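PDB 2XET: F1 capsule-anchoring protein from Yersinia pestis, which serves as the Caf1A outer-membrane usher for F1 capsular antigen assembly, in which hydrophobic surface clusters of its C-terminal domain are important. Local coordinates for residues 14-17 / 18-22. Sequence-based numbering, arbitrary orientation.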
ATOM      1  N   LYS A  14      10.719  -9.905  -3.166  1.00  6.72           N
ATOM      2  CA  LYS A  14       9.575 -10.787  -3.409  1.00  6.19           C
ATOM      3  C   LYS A  14       8.303  -9.929  -3.596  1.00  5.71           C
ATOM      4  O   LYS A  14       8.177  -8.880  -2.980  1.00  6.15           O
ATOM      5  CB  LYS A  14       9.367 -11.806  -2.255  1.00  5.25           C
ATOM      6  CG  LYS A  14      10.586 -12.733  -1.966  1.00  5.85           C
ATOM      7  CD  LYS A  14      10.306 -13.709  -0.813  1.00  8.05           C
ATOM      8  CE  LYS A  14      11.481 -14.646  -0.550  1.00  8.30           C
ATOM      9  NZ  LYS A  14      12.518 -14.013   0.294  1.00  7.98           N
ATOM     10  N   PRO A  15       7.329 -10.424  -4.374  1.00  5.90           N
ATOM     11  CA  PRO A  15       6.025  -9.745  -4.408  1.00  5.30           C
ATOM     12  C   PRO A  15       5.366  -9.816  -3.028  1.00  5.82           C
ATOM     13  O   PRO A  15       5.624 -10.739  -2.236  1.00  5.64           O
ATOM     14  CB  PRO A  15       5.209 -10.569  -5.433  1.00  5.36           C
ATOM     15  CG  PRO A  15       6.233 -11.489  -6.139  1.00  8.06           C
ATOM     16  CD  PRO A  15       7.353 -11.671  -5.164  1.00  6.13           C
ATOM     17  N   VAL A  16       4.484  -8.868  -2.742  1.00  5.38           N
ATOM     18  CA  VAL A  16       3.696  -8.950  -1.504  1.00  5.84           C
ATOM     19  C   VAL A  16       2.662 -10.072  -1.717  1.00  5.68           C
ATOM     20  O   VAL A  16       2.071 -10.173  -2.792  1.00  6.11           O
ATOM     21  CB  VAL A  16       2.983  -7.632  -1.206  1.00  6.42           C
ATOM     22  CG1 VAL A  16       1.902  -7.807  -0.121  1.00  8.00           C
ATOM     23  CG2 VAL A  16       4.002  -6.560  -0.764  1.00  6.97           C
ATOM     24  N   PRO A  17       2.476 -10.943  -0.722  1.00  6.11           N
ATOM     25  CA  PRO A  17       1.523 -12.061  -0.880  1.00  6.15           C
ATOM     26  C   PRO A  17       0.096 -11.642  -1.320  1.00  6.16           C
ATOM     27  O   PRO A  17      -0.470 -10.681  -0.790  1.00  7.06           O
ATOM     28  CB  PRO A  17       1.485 -12.674   0.527  1.00  6.58           C
ATOM     29  CG  PRO A  17       2.849 -12.420   1.059  1.00  6.25           C
ATOM     30  CD  PRO A  17       3.206 -11.016   0.552  1.00  6.45           C
ATOM     31  N   PHE A  18      -0.429 -12.373  -2.302  1.00  5.52           N
ATOM     32  CA  PHE A  18      -1.822 -12.255  -2.754  1.00  5.90           C
ATOM     33  C   PHE A  18      -2.731 -12.425  -1.526  1.00  6.12           C
ATOM     34  O   PHE A  18      -2.695 -13.457  -0.846  1.00  6.07           O
ATOM     35  CB  PHE A  18      -2.073 -13.357  -3.803  1.00  5.74           C
ATOM     36  CG  PHE A  18      -3.481 -13.390  -4.375  1.00  6.14           C
ATOM     37  CD1 PHE A  18      -4.312 -12.272  -4.336  1.00  5.14           C
ATOM     38  CD2 PHE A  18      -3.944 -14.550  -5.009  1.00  5.39           C
ATOM     39  CE1 PHE A  18      -5.596 -12.296  -4.877  1.00  5.38           C
ATOM     40  CE2 PHE A  18      -5.239 -14.608  -5.574  1.00  6.64           C
ATOM     41  CZ  PHE A  18      -6.077 -13.485  -5.510  1.00  4.49           C
ATOM     42  N   GLY A  19      -3.506 -11.392  -1.206  1.00  5.73           N
ATOM     43  CA  GLY A  19      -4.431 -11.460  -0.058  1.00  6.30           C
ATOM     44  C   GLY A  19      -4.011 -10.689   1.183  1.00  6.08           C
ATOM     45  O   GLY A  19      -4.791 -10.585   2.153  1.00  6.34           O
ATOM     46  N   SER A  20      -2.778 -10.156   1.169  1.00  5.37           N
ATOM     47  CA  SER A  20      -2.321  -9.306   2.268  1.00  5.20           C
ATOM     48  C   SER A  20      -3.265  -8.123   2.491  1.00  5.58           C
ATOM     49  O   SER A  20      -3.795  -7.525   1.537  1.00  5.34           O
ATOM     50  CB  SER A  20      -0.908  -8.782   2.006  1.00  5.97           C
ATOM     51  OG  SER A  20       0.010  -9.833   1.757  1.00  5.39           O
ATOM     52  N   ILE A  21      -3.434  -7.772   3.755  1.00  5.13           N
ATOM     53  CA  ILE A  21      -4.342  -6.688   4.103  1.00  5.51           C
ATOM     54  C   ILE A  21      -3.585  -5.361   4.254  1.00  5.76           C
ATOM     55  O   ILE A  21      -2.549  -5.293   4.932  1.00  5.41           O
ATOM     56  CB  ILE A  21      -5.122  -7.016   5.372  1.00  5.21           C
ATOM     57  CG1 ILE A  21      -5.970  -8.316   5.187  1.00  6.57           C
ATOM     58  CG2 ILE A  21      -6.012  -5.836   5.758  1.00  5.42           C
ATOM     59  CD1 ILE A  21      -6.997  -8.248   4.086  1.00  9.46           C
ATOM     60  N   VAL A  22      -4.112  -4.318   3.605  1.00  5.91           N
ATOM     61  CA  VAL A  22      -3.490  -3.000   3.626  1.00  5.31           C
ATOM     62  C   VAL A  22      -4.262  -2.137   4.592  1.00  5.80           C
ATOM     63  O   VAL A  22      -5.492  -2.088   4.515  1.00  5.55           O
ATOM     64  CB  VAL A  22      -3.499  -2.344   2.235  1.00  6.17           C
ATOM     65  CG1 VAL A  22      -2.849  -0.956   2.268  1.00  6.32           C
ATOM     66  CG2 VAL A  22      -2.795  -3.239   1.226  1.00  5.49           C
TER
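A type II beta turn from Pro17 to Ser20 closes the loop between strands 2-10 and 21-24, and its two ends meet at one carbonyl oxygen. The turn bond runs from Ser20 N to Pro17 O, 3.1 Å long and nearly straight at 164°, although the N-H arrives from above the carbonyl plane. Ser20 OG donates a second, shorter bond of 2.7 Å to Pro17 O, approaching from the same face but closer to the plane. Chi1 of Ser20, -55°, sets OG beside its own backbone N and opposite the carbonyl carbon, which lets both donors of one residue grip the same acceptor; the bond in turn orients the hydroxyl. OG also lies alongside the proline ring, 3.4 Å from Pro17 CB, while the CG1 branch of Val16, swung anti to its own N, comes within 3.3 Å of Ser20 OG. Val16 and Ser20 are both buried and both rest on Val53 of strand 48-54; Trp55 touches Pro17 and Ser20. At the turn's corners Phe18 points its exposed ring outward, and Gly19 takes the positive phi of 105° expected at the third position. The arrangement is typical of a type II turn with glycine third, here leading directly into a strand of the transthyretin-like beta domain.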